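Local coordinates for uncharacterized protein MJ0754 (Methanocaldococcus jannaschii, PDB 3Q4N), which is of unknown function but folds as a ferritin-like four-helix bundle that probably binds metal ions at a dinuclear centre, at residues 9-14 and 129-134; 26-31 and 114-119; 32-37 and 89-94. One frame throughout, in Å; residues are numbered along the deposited sequence.

Interaction 1. Residues 9-14 and 129-134; sequences PKQPIS and NEDIKF
Gln11, Pro12 and Ile13, in the loop that leads into helix 15-42, lie against the capped N terminus of helix 130-155. The contact is partly buried and sits at one end of the ferritin-like bundle, where it joins the N-terminal arm to the start of helix 130-155. The closest CA pair is Pro12 and Asn129, 6.3 Å apart.

Asn129 is the N-cap residue. Its OD1 accepts a hydrogen bond from Ile132 N at 3.2 Å, with the donor 50° above the carbonyl plane, and a weak one from Asp131 N. A further bond crosses the contact: Glu130 N gives a weak, long hydrogen bond to Gln11 OE1, at 3.4 Å. The Gln11 chain allows this, with CG beside the backbone N and CD running on in an extended line (chi2 171°). The Gln11 side chain then runs alongside that of Glu130.

Gln11 NE2 approaches Asp131 OD1 to 3.2 Å, but the geometry is wrong for a hydrogen bond. The two side chains cross obliquely, with the amide and carboxylate planes 73° apart. The carboxylate of Asp131 has its firm partner elsewhere, since OD2 bonds to Tyr68 OH. Lys67 NZ, which bonds to Pro9 O, is also a distant ion-pair partner of OD2.

The apolar pair is Ile13 and Ile132, whose side chains cross at about a right angle. Asn129 ND2 is a polar neighbour of Ile13 CD1, at 3.6 Å. The methyl contact itself, Ile13 CD1 to Ile132 CD1, measures 3.8 Å.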
loop_
_atom_site.group_PDB
_atom_site.type_symbol
_atom_site.label_atom_id
_atom_site.label_comp_id
_atom_site.label_asym_id
_atom_site.label_seq_id
_atom_site.Cartn_x
_atom_site.Cartn_y
_atom_site.Cartn_z
ATOM N N PRO B 9 -8.609 -21.133 22.468
ATOM C CA PRO B 9 -8.973 -22.177 21.493
ATOM C C PRO B 9 -9.104 -21.654 20.037
ATOM O O PRO B 9 -8.398 -20.702 19.654
ATOM C CB PRO B 9 -10.339 -22.640 22.013
ATOM C CG PRO B 9 -10.969 -21.343 22.524
ATOM C CD PRO B 9 -9.822 -20.378 22.856
ATOM N N LYS B 10 -10.003 -22.258 19.248
ATOM C CA LYS B 10 -10.076 -21.991 17.801
ATOM C C LYS B 10 -11.285 -21.161 17.418
ATOM O O LYS B 10 -12.415 -21.543 17.706
ATOM C CB LYS B 10 -10.055 -23.294 17.001
ATOM C CG LYS B 10 -9.762 -23.114 15.524
ATOM C CD LYS B 10 -9.060 -24.329 14.975
ATOM C CE LYS B 10 -9.814 -25.582 15.356
ATOM N NZ LYS B 10 -8.909 -26.755 15.431
ATOM N N GLN B 11 -11.021 -20.052 16.723
ATOM C CA GLN B 11 -12.021 -19.012 16.440
ATOM C C GLN B 11 -12.525 -18.923 14.980
ATOM O O GLN B 11 -12.095 -19.701 14.117
ATOM C CB GLN B 11 -11.496 -17.652 16.922
ATOM C CG GLN B 11 -11.543 -17.488 18.433
ATOM C CD GLN B 11 -10.835 -16.238 18.911
ATOM O OE1 GLN B 11 -11.336 -15.110 18.750
ATOM N NE2 GLN B 11 -9.665 -16.431 19.526
ATOM N N PRO B 12 -13.479 -17.996 14.722
ATOM C CA PRO B 12 -14.044 -17.699 13.375
ATOM C C PRO B 12 -13.087 -17.082 12.284
ATOM O O PRO B 12 -12.798 -15.866 12.302
ATOM C CB PRO B 12 -15.217 -16.740 13.695
ATOM C CG PRO B 12 -14.965 -16.236 15.131
ATOM C CD PRO B 12 -14.293 -17.387 15.804
ATOM N N ILE B 13 -12.631 -17.911 11.336
ATOM C CA ILE B 13 -11.762 -17.456 10.222
ATOM C C ILE B 13 -12.537 -17.245 8.905
ATOM O O ILE B 13 -13.371 -18.069 8.535
ATOM C CB ILE B 13 -10.539 -18.414 9.987
ATOM C CG1 ILE B 13 -9.363 -17.658 9.383
ATOM C CG2 ILE B 13 -10.892 -19.604 9.096
ATOM C CD1 ILE B 13 -8.402 -17.130 10.410
ATOM N N SER B 14 -12.243 -16.150 8.207
ATOM C CA SER B 14 -12.881 -15.827 6.932
ATOM C C SER B 14 -11.912 -15.892 5.754
ATOM O O SER B 14 -10.720 -16.148 5.921
ATOM C CB SER B 14 -13.479 -14.430 6.990
ATOM O OG SER B 14 -12.515 -13.459 6.625
ATOM N N ASN B 129 -10.789 -11.623 14.191
ATOM C CA ASN B 129 -10.301 -12.861 14.812
ATOM C C ASN B 129 -9.265 -12.500 15.869
ATOM O O ASN B 129 -8.138 -12.151 15.538
ATOM C CB ASN B 129 -9.705 -13.807 13.764
ATOM C CG ASN B 129 -9.126 -15.078 14.366
ATOM O OD1 ASN B 129 -8.380 -15.038 15.338
ATOM N ND2 ASN B 129 -9.447 -16.219 13.755
ATOM N N GLU B 130 -9.638 -12.581 17.142
ATOM C CA GLU B 130 -8.757 -12.114 18.218
ATOM C C GLU B 130 -7.329 -12.753 18.283
ATOM O O GLU B 130 -6.408 -12.148 18.836
ATOM C CB GLU B 130 -9.486 -12.177 19.568
ATOM C CG GLU B 130 -8.967 -11.163 20.605
ATOM C CD GLU B 130 -9.328 -9.715 20.267
ATOM O OE1 GLU B 130 -10.514 -9.346 20.435
ATOM O OE2 GLU B 130 -8.422 -8.943 19.844
ATOM N N ASP B 131 -7.149 -13.945 17.710
ATOM C CA ASP B 131 -5.828 -14.589 17.586
ATOM C C ASP B 131 -4.934 -13.886 16.561
ATOM O O ASP B 131 -3.843 -13.379 16.889
ATOM C CB ASP B 131 -5.981 -16.053 17.154
ATOM C CG ASP B 131 -6.386 -16.967 18.288
ATOM O OD1 ASP B 131 -6.461 -16.470 19.441
ATOM O OD2 ASP B 131 -6.628 -18.182 18.014
ATOM N N ILE B 132 -5.392 -13.903 15.306
ATOM C CA ILE B 132 -4.763 -13.181 14.206
ATOM C C ILE B 132 -4.361 -11.809 14.682
ATOM O O ILE B 132 -3.175 -11.487 14.637
ATOM C CB ILE B 132 -5.731 -13.026 13.014
ATOM C CG1 ILE B 132 -5.814 -14.312 12.202
ATOM C CG2 ILE B 132 -5.280 -11.934 12.085
ATOM C CD1 ILE B 132 -6.200 -15.525 12.999
ATOM N N LYS B 133 -5.350 -11.032 15.155
ATOM C CA LYS B 133 -5.150 -9.659 15.626
ATOM C C LYS B 133 -3.926 -9.529 16.518
ATOM O O LYS B 133 -3.077 -8.669 16.294
ATOM C CB LYS B 133 -6.390 -9.120 16.338
ATOM C CG LYS B 133 -7.087 -7.960 15.620
ATOM C CD LYS B 133 -8.065 -7.242 16.564
ATOM C CE LYS B 133 -8.790 -6.084 15.881
ATOM N NZ LYS B 133 -9.947 -5.649 16.705
ATOM N N PHE B 134 -3.819 -10.415 17.502
ATOM C CA PHE B 134 -2.665 -10.438 18.415
ATOM C C PHE B 134 -1.305 -10.716 17.754
ATOM O O PHE B 134 -0.314 -10.109 18.134
ATOM C CB PHE B 134 -2.893 -11.425 19.553
ATOM C CG PHE B 134 -1.802 -11.423 20.572
ATOM C CD1 PHE B 134 -1.628 -10.332 21.416
ATOM C CD2 PHE B 134 -0.956 -12.519 20.703
ATOM C CE1 PHE B 134 -0.622 -10.331 22.379
ATOM C CE2 PHE B 134 0.060 -12.529 21.649
ATOM C CZ PHE B 134 0.230 -11.431 22.496
#

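Interaction 2. Residues 26-31 and 114-119; sequences EEEKLA and DLDIAD
Glu27 reaches Asp119 through a chain with CG anti to the backbone N (chi1 -154°) and CD extended beyond it, while Glu28 turns at chi2 (-73°) on its way to Asp116. Helices 15-42 and 102-125 are antiparallel neighbours in the four-helix bundle of the ferritin-like fold. The axes of segments 26-31 and 114-119 pass 11.0 Å apart, and the contact lies close to the centre of the chain.

Acidic groups carry nearly all of it, and no hydrogen bond joins the two segments. The carboxylates meet in two crossed pairs of like-charged oxygens. Glu27 OE1 lies 3.0 Å from Asp119 OD2, with the two carboxylate planes 77° apart. The side chains of Glu28 and Asp116 also cross at about a right angle. The other oxygen of Glu28, OE1, is hydrogen-bonded to His57 ND1 and lies near Glu54. This cluster of Glu28, Asp116, Glu54 and His57 is consistent with the dinuclear centre assigned to this protein, as in ferritin-like relatives. Phe87 of helix 85-98 touches Glu27, and Ser143 of helix 130-155 touches Asp116. Asp116 OD2 stands 2.8 Å from Glu28 OE2 and 4.1 Å from Glu27 OE1, like charges in both cases.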
loop_
_atom_site.group_PDB
_atom_site.type_symbol
_atom_site.label_atom_id
_atom_site.label_comp_id
_atom_site.label_asym_id
_atom_site.label_seq_id
_atom_site.Cartn_x
_atom_site.Cartn_y
_atom_site.Cartn_z
ATOM N N GLU B 26 4.297 -14.814 3.367
ATOM C CA GLU B 26 5.291 -14.500 2.364
ATOM C C GLU B 26 5.854 -13.092 2.448
ATOM O O GLU B 26 6.971 -12.849 1.988
ATOM C CB GLU B 26 4.794 -14.800 0.965
ATOM C CG GLU B 26 5.635 -15.864 0.289
ATOM C CD GLU B 26 4.881 -16.650 -0.766
ATOM O OE1 GLU B 26 3.776 -16.207 -1.181
ATOM O OE2 GLU B 26 5.420 -17.713 -1.171
ATOM N N GLU B 27 5.109 -12.168 3.047
ATOM C CA GLU B 27 5.644 -10.834 3.180
ATOM C C GLU B 27 6.898 -10.831 4.041
ATOM O O GLU B 27 7.896 -10.254 3.625
ATOM C CB GLU B 27 4.606 -9.831 3.654
ATOM C CG GLU B 27 4.935 -8.410 3.203
ATOM C CD GLU B 27 3.702 -7.500 3.088
ATOM O OE1 GLU B 27 3.674 -6.437 3.764
ATOM O OE2 GLU B 27 2.763 -7.836 2.322
ATOM N N GLU B 28 6.849 -11.507 5.199
ATOM C CA GLU B 28 7.965 -11.570 6.170
ATOM C C GLU B 28 9.172 -12.320 5.614
ATOM O O GLU B 28 10.327 -12.089 6.000
ATOM C CB GLU B 28 7.514 -12.230 7.473
ATOM C CG GLU B 28 6.313 -11.563 8.170
ATOM C CD GLU B 28 6.619 -10.203 8.864
ATOM O OE1 GLU B 28 7.486 -10.139 9.762
ATOM O OE2 GLU B 28 5.973 -9.180 8.523
ATOM N N LYS B 29 8.898 -13.235 4.701
ATOM C CA LYS B 29 9.958 -13.965 4.056
ATOM C C LYS B 29 10.716 -13.049 3.085
ATOM O O LYS B 29 11.955 -13.093 3.011
ATOM C CB LYS B 29 9.412 -15.200 3.350
ATOM C CG LYS B 29 10.505 -16.025 2.710
ATOM C CD LYS B 29 10.026 -17.365 2.213
ATOM C CE LYS B 29 11.131 -18.029 1.433
ATOM N NZ LYS B 29 11.334 -17.363 0.127
ATOM N N LEU B 30 9.979 -12.213 2.361
ATOM C CA LEU B 30 10.612 -11.197 1.528
ATOM C C LEU B 30 11.645 -10.422 2.353
ATOM O O LEU B 30 12.845 -10.408 2.031
ATOM C CB LEU B 30 9.571 -10.243 0.942
ATOM C CG LEU B 30 10.112 -8.995 0.246
ATOM C CD1 LEU B 30 11.143 -9.351 -0.836
ATOM C CD2 LEU B 30 8.972 -8.155 -0.325
ATOM N N ALA B 31 11.164 -9.786 3.414
ATOM C CA ALA B 31 12.008 -9.078 4.347
ATOM C C ALA B 31 13.234 -9.922 4.687
ATOM O O ALA B 31 14.359 -9.480 4.519
ATOM C CB ALA B 31 11.216 -8.758 5.599
ATOM N N ASP B 114 8.444 -0.063 6.134
ATOM C CA ASP B 114 7.428 0.948 5.830
ATOM C C ASP B 114 6.188 0.233 5.264
ATOM O O ASP B 114 5.058 0.376 5.762
ATOM C CB ASP B 114 8.027 1.924 4.811
ATOM C CG ASP B 114 7.153 3.132 4.548
ATOM O OD1 ASP B 114 5.941 3.137 4.902
ATOM O OD2 ASP B 114 7.697 4.089 3.957
ATOM N N LEU B 115 6.442 -0.561 4.231
ATOM C CA LEU B 115 5.454 -1.394 3.627
ATOM C C LEU B 115 4.974 -2.456 4.605
ATOM O O LEU B 115 3.862 -2.968 4.486
ATOM C CB LEU B 115 6.056 -2.054 2.405
ATOM C CG LEU B 115 5.038 -2.791 1.551
ATOM C CD1 LEU B 115 3.725 -2.031 1.465
ATOM C CD2 LEU B 115 5.609 -2.967 0.163
ATOM N N ASP B 116 5.799 -2.810 5.574
ATOM C CA ASP B 116 5.375 -3.878 6.445
ATOM C C ASP B 116 4.332 -3.390 7.444
ATOM O O ASP B 116 3.253 -3.970 7.523
ATOM C CB ASP B 116 6.552 -4.542 7.127
ATOM C CG ASP B 116 6.457 -6.061 7.097
ATOM O OD1 ASP B 116 7.434 -6.715 6.648
ATOM O OD2 ASP B 116 5.411 -6.606 7.517
ATOM N N ILE B 117 4.614 -2.306 8.167
ATOM C CA ILE B 117 3.612 -1.704 9.043
ATOM C C ILE B 117 2.311 -1.298 8.295
ATOM O O ILE B 117 1.221 -1.300 8.891
ATOM C CB ILE B 117 4.165 -0.487 9.742
ATOM C CG1 ILE B 117 5.496 -0.813 10.391
ATOM C CG2 ILE B 117 3.197 0.012 10.792
ATOM C CD1 ILE B 117 6.327 0.431 10.738
ATOM N N ALA B 118 2.422 -0.948 7.012
ATOM C CA ALA B 118 1.264 -0.503 6.239
ATOM C C ALA B 118 0.302 -1.665 6.027
ATOM O O ALA B 118 -0.914 -1.564 6.272
ATOM C CB ALA B 118 1.707 0.070 4.900
ATOM N N ASP B 119 0.861 -2.786 5.590
ATOM C CA ASP B 119 0.045 -3.930 5.246
ATOM C C ASP B 119 -0.458 -4.599 6.516
ATOM O O ASP B 119 -1.601 -5.028 6.593
ATOM C CB ASP B 119 0.809 -4.835 4.290
ATOM C CG ASP B 119 1.166 -4.101 2.975
ATOM O OD1 ASP B 119 0.752 -2.931 2.815
ATOM O OD2 ASP B 119 1.861 -4.662 2.092
#

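Interaction 3. Residues 32-37 and 89-94; sequences RDVYLT and ELYKKL
Thr37 OG1 is held by two hydrogen bonds, one from the other helix and one to its own. Tyr91 OH donates to Thr37 OG1 at 2.6 Å, and the two side chains reach toward each other tip to tip. Thr37 OG1 in turn donates to Asp33 O at 2.7 Å, one turn earlier in helix 15-42. The threonine torsion explains this: OG1 lies beside the backbone N (chi1 -59°), facing back along the helix. Asp33 O also takes the backbone bond from Thr37 N, and its two donors come from opposite faces of the carbonyl plane.

The Tyr91 ring spans from helix 85-98 to helix 15-42. Val34 CG2 touches Tyr91 CD1 at 3.6 Å, the two side chains sliding past each other in opposite directions. Asp33 CB meets Tyr91 CE1, also at 3.6 Å. A phenylalanine in place of Tyr91 has no OH and would probably leave Thr37 OG1 without its donor from the second helix. Leu94 CB adds a looser contact with Val34 CG2, and Leu94 continues onto Val108 and Ile112 of helix 102-125.

The Asp33 carboxylate is engaged on its own side. OD1 forms a salt bridge with Lys29 NZ. OD2 receives Arg32 NH2 at 2.9 Å on its syn lone pair, nearly in the guanidinium plane.

The axes of segments 32-37 and 89-94 run in the same general direction, 24° apart and 10.3 Å at closest approach. Helix 85-98 is a short extra helix in the long connection between helices 45-68 and 102-125, the crossover typical of ferritin-like bundles.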
loop_
_atom_site.group_PDB
_atom_site.type_symbol
_atom_site.label_atom_id
_atom_site.label_comp_id
_atom_site.label_asym_id
_atom_site.label_seq_id
_atom_site.Cartn_x
_atom_site.Cartn_y
_atom_site.Cartn_z
ATOM N N ARG B 32 13.014 -11.156 5.122
ATOM C CA ARG B 32 14.115 -11.993 5.529
ATOM C C ARG B 32 15.110 -12.248 4.379
ATOM O O ARG B 32 16.321 -12.021 4.527
ATOM C CB ARG B 32 13.610 -13.283 6.164
ATOM C CG ARG B 32 14.724 -14.093 6.832
ATOM C CD ARG B 32 14.465 -15.622 6.831
ATOM N NE ARG B 32 14.292 -16.180 5.482
ATOM C CZ ARG B 32 13.796 -17.388 5.217
ATOM N NH1 ARG B 32 13.423 -18.191 6.210
ATOM N NH2 ARG B 32 13.664 -17.796 3.954
ATOM N N ASP B 33 14.602 -12.687 3.229
ATOM C CA ASP B 33 15.464 -13.014 2.076
ATOM C C ASP B 33 16.223 -11.788 1.583
ATOM O O ASP B 33 17.386 -11.882 1.153
ATOM C CB ASP B 33 14.652 -13.598 0.924
ATOM C CG ASP B 33 13.904 -14.862 1.307
ATOM O OD1 ASP B 33 12.856 -15.115 0.687
ATOM O OD2 ASP B 33 14.346 -15.599 2.223
ATOM N N VAL B 34 15.574 -10.628 1.649
ATOM C CA VAL B 34 16.286 -9.395 1.326
ATOM C C VAL B 34 17.424 -9.135 2.316
ATOM O O VAL B 34 18.585 -9.045 1.914
ATOM C CB VAL B 34 15.364 -8.182 1.184
ATOM C CG1 VAL B 34 16.188 -6.962 0.878
ATOM C CG2 VAL B 34 14.370 -8.429 0.065
ATOM N N TYR B 35 17.100 -9.042 3.602
ATOM C CA TYR B 35 18.132 -8.716 4.564
ATOM C C TYR B 35 19.314 -9.696 4.423
ATOM O O TYR B 35 20.459 -9.280 4.266
ATOM C CB TYR B 35 17.572 -8.623 5.995
ATOM C CG TYR B 35 16.438 -7.607 6.162
ATOM C CD1 TYR B 35 16.394 -6.450 5.406
ATOM C CD2 TYR B 35 15.424 -7.804 7.095
ATOM C CE1 TYR B 35 15.375 -5.524 5.547
ATOM C CE2 TYR B 35 14.386 -6.879 7.237
ATOM C CZ TYR B 35 14.378 -5.737 6.455
ATOM O OH TYR B 35 13.361 -4.807 6.570
ATOM N N LEU B 36 19.017 -10.990 4.408
ATOM C CA LEU B 36 20.023 -12.029 4.163
ATOM C C LEU B 36 20.929 -11.781 2.947
ATOM O O LEU B 36 22.157 -11.860 3.063
ATOM C CB LEU B 36 19.328 -13.379 4.012
ATOM C CG LEU B 36 18.864 -14.044 5.304
ATOM C CD1 LEU B 36 17.711 -14.963 5.039
ATOM C CD2 LEU B 36 20.011 -14.811 5.921
ATOM N N THR B 37 20.328 -11.506 1.788
ATOM C CA THR B 37 21.090 -11.110 0.594
ATOM C C THR B 37 22.058 -9.975 0.880
ATOM O O THR B 37 23.225 -10.036 0.524
ATOM C CB THR B 37 20.162 -10.555 -0.493
ATOM O OG1 THR B 37 19.201 -11.545 -0.857
ATOM C CG2 THR B 37 20.953 -10.105 -1.715
ATOM N N GLU B 89 8.871 -10.324 -7.666
ATOM C CA GLU B 89 9.105 -9.037 -8.282
ATOM C C GLU B 89 9.621 -8.144 -7.218
ATOM O O GLU B 89 10.724 -7.617 -7.322
ATOM C CB GLU B 89 7.808 -8.436 -8.816
ATOM C CG GLU B 89 7.399 -8.907 -10.202
ATOM C CD GLU B 89 6.031 -8.346 -10.589
ATOM O OE1 GLU B 89 5.881 -7.095 -10.593
ATOM O OE2 GLU B 89 5.105 -9.157 -10.861
ATOM N N LEU B 90 8.826 -7.995 -6.172
ATOM C CA LEU B 90 9.181 -7.062 -5.141
ATOM C C LEU B 90 10.596 -7.356 -4.660
ATOM O O LEU B 90 11.369 -6.443 -4.442
ATOM C CB LEU B 90 8.174 -7.087 -4.000
ATOM C CG LEU B 90 7.587 -5.697 -3.746
ATOM C CD1 LEU B 90 6.496 -5.711 -2.672
ATOM C CD2 LEU B 90 8.677 -4.674 -3.408
ATOM N N TYR B 91 10.938 -8.632 -4.549
ATOM C CA TYR B 91 12.256 -9.024 -4.095
ATOM C C TYR B 91 13.368 -8.545 -5.019
ATOM O O TYR B 91 14.402 -8.037 -4.577
ATOM C CB TYR B 91 12.335 -10.540 -3.970
ATOM C CG TYR B 91 13.711 -11.047 -3.607
ATOM C CD1 TYR B 91 14.115 -11.109 -2.287
ATOM C CD2 TYR B 91 14.603 -11.450 -4.591
ATOM C CE1 TYR B 91 15.376 -11.564 -1.953
ATOM C CE2 TYR B 91 15.857 -11.914 -4.275
ATOM C CZ TYR B 91 16.239 -11.971 -2.958
ATOM O OH TYR B 91 17.485 -12.433 -2.629
ATOM N N LYS B 92 13.157 -8.737 -6.308
ATOM C CA LYS B 92 14.178 -8.413 -7.291
ATOM C C LYS B 92 14.426 -6.901 -7.346
ATOM O O LYS B 92 15.557 -6.451 -7.219
ATOM C CB LYS B 92 13.804 -9.003 -8.659
ATOM C CG LYS B 92 13.857 -10.550 -8.702
ATOM C CD LYS B 92 13.312 -11.153 -10.010
ATOM C CE LYS B 92 14.031 -12.480 -10.300
ATOM N NZ LYS B 92 13.581 -13.131 -11.562
ATOM N N LYS B 93 13.358 -6.125 -7.482
ATOM C CA LYS B 93 13.449 -4.675 -7.513
ATOM C C LYS B 93 14.218 -4.162 -6.281
ATOM O O LYS B 93 14.972 -3.176 -6.349
ATOM C CB LYS B 93 12.029 -4.086 -7.586
ATOM C CG LYS B 93 11.938 -2.577 -7.818
ATOM C CD LYS B 93 10.574 -2.038 -7.338
ATOM C CE LYS B 93 10.700 -0.688 -6.598
ATOM N NZ LYS B 93 9.546 -0.452 -5.667
ATOM N N LEU B 94 14.049 -4.853 -5.160
ATOM C CA LEU B 94 14.635 -4.397 -3.910
ATOM C C LEU B 94 16.099 -4.687 -3.845
ATOM O O LEU B 94 16.886 -3.771 -3.633
ATOM C CB LEU B 94 13.909 -4.966 -2.702
ATOM C CG LEU B 94 12.577 -4.233 -2.551
ATOM C CD1 LEU B 94 11.733 -4.828 -1.443
ATOM C CD2 LEU B 94 12.834 -2.767 -2.314
#

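From the N terminus, loop 9-14 comes first and belongs to interaction 1. Helix 15-42 then supplies residues 26-31 to interaction 2 and 32-37 to interaction 3. The chain runs through helix 45-68 and closes the innermost loop at 89-94. It closes the next at 114-119 and the outermost at 129-134. The three loops are nested and none cross. Interaction 1 joins the N-terminal arm to helix 130-155, interaction 2 joins helices 15-42 and 102-125, and interaction 3 joins helices 15-42 and 85-98. Interactions 2 and 3 touch, with Leu30 CD1 3.5 Å from Tyr91 CA. Interactions 1 and 3 lie on opposite sides of the chain's centre.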